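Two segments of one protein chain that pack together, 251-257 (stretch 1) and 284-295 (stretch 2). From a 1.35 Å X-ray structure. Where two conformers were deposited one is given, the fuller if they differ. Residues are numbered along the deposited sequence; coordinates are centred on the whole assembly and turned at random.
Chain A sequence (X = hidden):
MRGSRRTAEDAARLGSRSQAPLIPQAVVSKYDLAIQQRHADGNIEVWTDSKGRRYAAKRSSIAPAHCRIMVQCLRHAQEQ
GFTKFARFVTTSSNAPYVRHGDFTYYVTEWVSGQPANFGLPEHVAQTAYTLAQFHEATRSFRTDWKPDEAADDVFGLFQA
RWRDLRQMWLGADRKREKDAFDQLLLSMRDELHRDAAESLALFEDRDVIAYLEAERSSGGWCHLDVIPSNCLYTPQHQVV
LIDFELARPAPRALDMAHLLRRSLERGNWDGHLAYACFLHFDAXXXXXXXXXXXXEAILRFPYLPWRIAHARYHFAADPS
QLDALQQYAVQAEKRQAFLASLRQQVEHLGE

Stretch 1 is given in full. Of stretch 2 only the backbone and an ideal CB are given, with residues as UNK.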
# COMPACT_ATOMS: atom_id res chain seq x y z
N PRO A 251 -5.28 11.74 1.69
CA PRO A 251 -6.55 11.39 2.29
C PRO A 251 -6.55 9.96 2.81
O PRO A 251 -6.06 9.07 2.14
CB PRO A 251 -7.54 11.57 1.14
CG PRO A 251 -6.91 12.60 0.26
CD PRO A 251 -5.44 12.26 0.33
N ARG A 252 -7.17 9.78 3.97
CA ARG A 252 -7.25 8.49 4.62
C ARG A 252 -7.84 7.40 3.72
O ARG A 252 -7.45 6.23 3.80
CB ARG A 252 -8.03 8.62 5.93
CG ARG A 252 -7.93 7.40 6.81
CD ARG A 252 -8.48 7.63 8.20
NE ARG A 252 -9.95 7.66 8.20
CZ ARG A 252 -10.71 7.32 9.23
NH1 ARG A 252 -10.16 6.91 10.38
NH2 ARG A 252 -12.03 7.35 9.12
N ALA A 253 -8.77 7.77 2.85
CA ALA A 253 -9.37 6.84 1.93
C ALA A 253 -8.36 6.07 1.08
O ALA A 253 -8.65 4.95 0.62
CB ALA A 253 -10.36 7.58 1.02
N LEU A 254 -7.20 6.66 0.81
CA LEU A 254 -6.20 5.95 0.01
C LEU A 254 -5.68 4.70 0.71
O LEU A 254 -5.70 3.63 0.12
CB LEU A 254 -5.04 6.85 -0.37
CG LEU A 254 -5.35 7.97 -1.38
CD1 LEU A 254 -4.09 8.76 -1.68
CD2 LEU A 254 -5.95 7.41 -2.66
N ASP A 255 -5.27 4.82 1.96
CA ASP A 255 -4.82 3.65 2.70
C ASP A 255 -5.98 2.68 2.88
O ASP A 255 -5.80 1.46 2.76
CB ASP A 255 -4.24 4.05 4.06
CG ASP A 255 -2.71 4.36 4.05
OD1 ASP A 255 -2.00 4.14 3.03
OD2 ASP A 255 -2.25 4.88 5.10
N MSE A 256 -7.17 3.19 3.17
CA MSE A 256 -8.31 2.32 3.40
C MSE A 256 -8.65 1.51 2.16
O MSE A 256 -8.85 0.29 2.24
CB MSE A 256 -9.48 3.15 3.91
CG MSE A 256 -10.54 2.25 4.54
SE MSE A 256 -12.08 3.32 5.09
CE MSE A 256 -11.36 4.82 6.14
N ALA A 257 -8.72 2.18 1.01
CA ALA A 257 -9.05 1.51 -0.24
C ALA A 257 -7.96 0.52 -0.66
O ALA A 257 -8.26 -0.51 -1.23
CB ALA A 257 -9.32 2.53 -1.35
N UNK A 284 -10.98 4.67 15.42
CA UNK A 284 -10.05 5.78 15.62
C UNK A 284 -10.72 7.13 15.31
O UNK A 284 -10.60 8.07 16.07
CB UNK A 284 -8.81 5.59 14.74
N UNK A 285 -11.42 7.19 14.18
CA UNK A 285 -12.18 8.37 13.78
C UNK A 285 -13.29 7.91 12.86
O UNK A 285 -13.05 7.17 11.93
CB UNK A 285 -11.29 9.41 13.10
N UNK A 286 -14.51 8.40 13.14
CA UNK A 286 -15.71 8.13 12.34
C UNK A 286 -15.46 8.18 10.85
O UNK A 286 -14.78 9.10 10.37
CB UNK A 286 -16.81 9.13 12.70
N UNK A 287 -16.00 7.22 10.11
CA UNK A 287 -15.99 7.30 8.65
C UNK A 287 -17.27 7.99 8.18
O UNK A 287 -18.37 7.41 8.28
CB UNK A 287 -15.86 5.91 8.02
N UNK A 288 -17.17 9.23 7.66
CA UNK A 288 -18.40 9.85 7.14
C UNK A 288 -18.81 9.24 5.82
O UNK A 288 -18.01 8.57 5.14
CB UNK A 288 -18.21 11.36 6.97
N UNK A 289 -20.04 9.50 5.42
CA UNK A 289 -20.55 8.96 4.18
C UNK A 289 -19.63 9.29 2.99
O UNK A 289 -19.41 8.43 2.13
CB UNK A 289 -21.96 9.50 3.93
N UNK A 290 -19.13 10.54 2.93
CA UNK A 290 -18.31 10.95 1.81
C UNK A 290 -17.00 10.17 1.74
O UNK A 290 -16.46 9.99 0.67
CB UNK A 290 -18.02 12.45 1.90
N UNK A 291 -16.47 9.75 2.90
CA UNK A 291 -15.24 8.93 2.92
C UNK A 291 -15.53 7.55 2.38
O UNK A 291 -14.74 6.99 1.61
CB UNK A 291 -14.67 8.83 4.33
N UNK A 292 -16.65 6.97 2.79
CA UNK A 292 -17.07 5.70 2.20
C UNK A 292 -17.16 5.83 0.69
O UNK A 292 -16.79 4.95 -0.06
CB UNK A 292 -18.41 5.25 2.78
N UNK A 293 -17.75 6.94 0.23
CA UNK A 293 -17.96 7.10 -1.22
C UNK A 293 -16.64 7.24 -1.98
O UNK A 293 -16.51 6.74 -3.09
CB UNK A 293 -18.84 8.32 -1.49
N UNK A 294 -15.67 7.94 -1.38
CA UNK A 294 -14.33 8.02 -1.97
C UNK A 294 -13.69 6.62 -2.08
O UNK A 294 -13.08 6.29 -3.09
CB UNK A 294 -13.44 8.94 -1.13
N UNK A 295 -13.82 5.82 -1.02
CA UNK A 295 -13.32 4.45 -1.03
C UNK A 295 -14.05 3.65 -2.12
O UNK A 295 -13.42 2.92 -2.87
CB UNK A 295 -13.50 3.80 0.34

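Position 284 directs its CB toward stretch 1 but remains 4.8 Å from Arg252 NH1, so the contact asks little of it and many side chains would fit; it is Val284. At 285 the extended backbone (phi/psi -155/132) brings the carbonyl to the guanidinium of Arg252. O of residue 285 accepts from Arg252 NH2 at 3.0 Å and from Arg252 NH1 at 3.3 Å, bonds that any residue could supply. The CB, 3.9 Å from Arg252 NH1, faces stretch 1, and a long chain fits if it leads off from the guanidinium. The residue is Arg285; with chi1 to chi3 all t, the chain carries its guanidinium away from that of Arg252.

Position 286 points away from stretch 1, which sets no limit on the side chain; it is Asn286. The CB of 287 points sideways, 4.2 Å from Arg252 NH2 and 5.0 Å from Met256 CE, next to the selenomethionine end. An aliphatic chain of moderate length would suit. Ile287 meets this with its CD1 4.1 Å from Met256 SE, while its CG1 lies 3.6 Å from Arg252 NH2.

At 288, phi -74 and psi 164 directly before the helix allow proline, as well as the usual N-cap residues; Pro288 is found. Positions 289 and 290 are out of reach of stretch 1 and little constrained by it; they are Lys289 and Ser290.

Position 291 is the most telling. Its CB points toward stretch 1, 5.5 Å from Met256 CE, and the Arg252 guanidinium presents NE and NH2 along one edge. An acidic chain would answer that charge, glutamate having more reach than aspartate; glutamine could offer an acceptor without the charge. Glu291 extends with chi1 and chi2 both t and forms a two-pronged salt bridge: Arg252 NH2 to Glu291 OE1 is 2.8 Å and Arg252 NE to Glu291 OE2 is 3.1 Å, both nearly linear.

Position 292 points away from stretch 1, which does not restrict its size, and carries Tyr292; 293 is out of reach and holds Arg293.

The CB of 294 already lies 4.0 Å from Ala253 CB, which favours a small residue. Ala294 makes just this methyl-to-methyl contact. At 295 the CB looks onto an apolar surface, 4.7 Å from Ala257 CB and 5.0 Å from both Ala253 CB and Met256 SE, so a medium aliphatic chain such as valine, isoleucine or leucine would suit. Val295 places CG2 3.9 Å from both Ala253 CB and Met256 SE, and CG1 4.3 Å from Ala257 CB, packing the helices where their CA atoms come nearest, at Ala257 and Val295.

Stretch 2 284-295: VRNIPKSEYRAV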
# COMPACT_ATOMS: atom_id res chain seq x y z
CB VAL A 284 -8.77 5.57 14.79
CG1 VAL A 284 -7.83 6.75 14.94
CG2 VAL A 284 -8.08 4.27 15.20
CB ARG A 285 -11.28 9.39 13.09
CG ARG A 285 -11.98 10.66 12.66
CD ARG A 285 -10.99 11.74 12.26
NE ARG A 285 -11.66 13.00 11.96
CZ ARG A 285 -12.13 13.86 12.87
NH1 ARG A 285 -12.02 13.60 14.17
NH2 ARG A 285 -12.73 14.97 12.47
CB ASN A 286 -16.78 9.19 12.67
CG ASN A 286 -18.08 8.99 11.90
OD1 ASN A 286 -18.74 7.96 12.04
ND2 ASN A 286 -18.45 9.98 11.09
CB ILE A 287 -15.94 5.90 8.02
CG1 ILE A 287 -14.75 5.09 8.56
CG2 ILE A 287 -15.85 5.98 6.51
CD1 ILE A 287 -14.83 3.62 8.17
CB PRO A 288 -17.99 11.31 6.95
CG PRO A 288 -16.52 11.27 6.75
CD PRO A 288 -16.00 10.10 7.53
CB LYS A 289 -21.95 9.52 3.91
CG LYS A 289 -22.67 8.92 2.72
CD LYS A 289 -24.13 9.38 2.66
CE LYS A 289 -24.82 8.76 1.47
NZ LYS A 289 -26.22 9.23 1.34
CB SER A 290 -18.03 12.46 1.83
OG SER A 290 -17.40 12.90 3.03
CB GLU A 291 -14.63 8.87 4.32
CG GLU A 291 -13.33 8.08 4.41
CD GLU A 291 -12.61 8.35 5.70
OE1 GLU A 291 -13.25 8.16 6.75
OE2 GLU A 291 -11.42 8.72 5.68
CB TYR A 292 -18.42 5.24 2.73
CG TYR A 292 -18.42 4.49 4.03
CD1 TYR A 292 -17.92 3.19 4.09
CD2 TYR A 292 -18.93 5.05 5.19
CE1 TYR A 292 -17.93 2.47 5.26
CE2 TYR A 292 -18.95 4.33 6.37
CZ TYR A 292 -18.43 3.04 6.40
OH TYR A 292 -18.42 2.27 7.56
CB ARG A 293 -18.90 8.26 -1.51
CG ARG A 293 -20.22 8.08 -0.79
CD ARG A 293 -21.42 8.07 -1.69
NE ARG A 293 -21.49 9.26 -2.53
CZ ARG A 293 -22.04 9.27 -3.74
NH1 ARG A 293 -22.04 10.40 -4.43
NH2 ARG A 293 -22.60 8.17 -4.26
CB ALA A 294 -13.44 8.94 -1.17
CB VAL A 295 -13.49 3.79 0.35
CG1 VAL A 295 -13.25 2.30 0.26
CG2 VAL A 295 -12.56 4.42 1.37
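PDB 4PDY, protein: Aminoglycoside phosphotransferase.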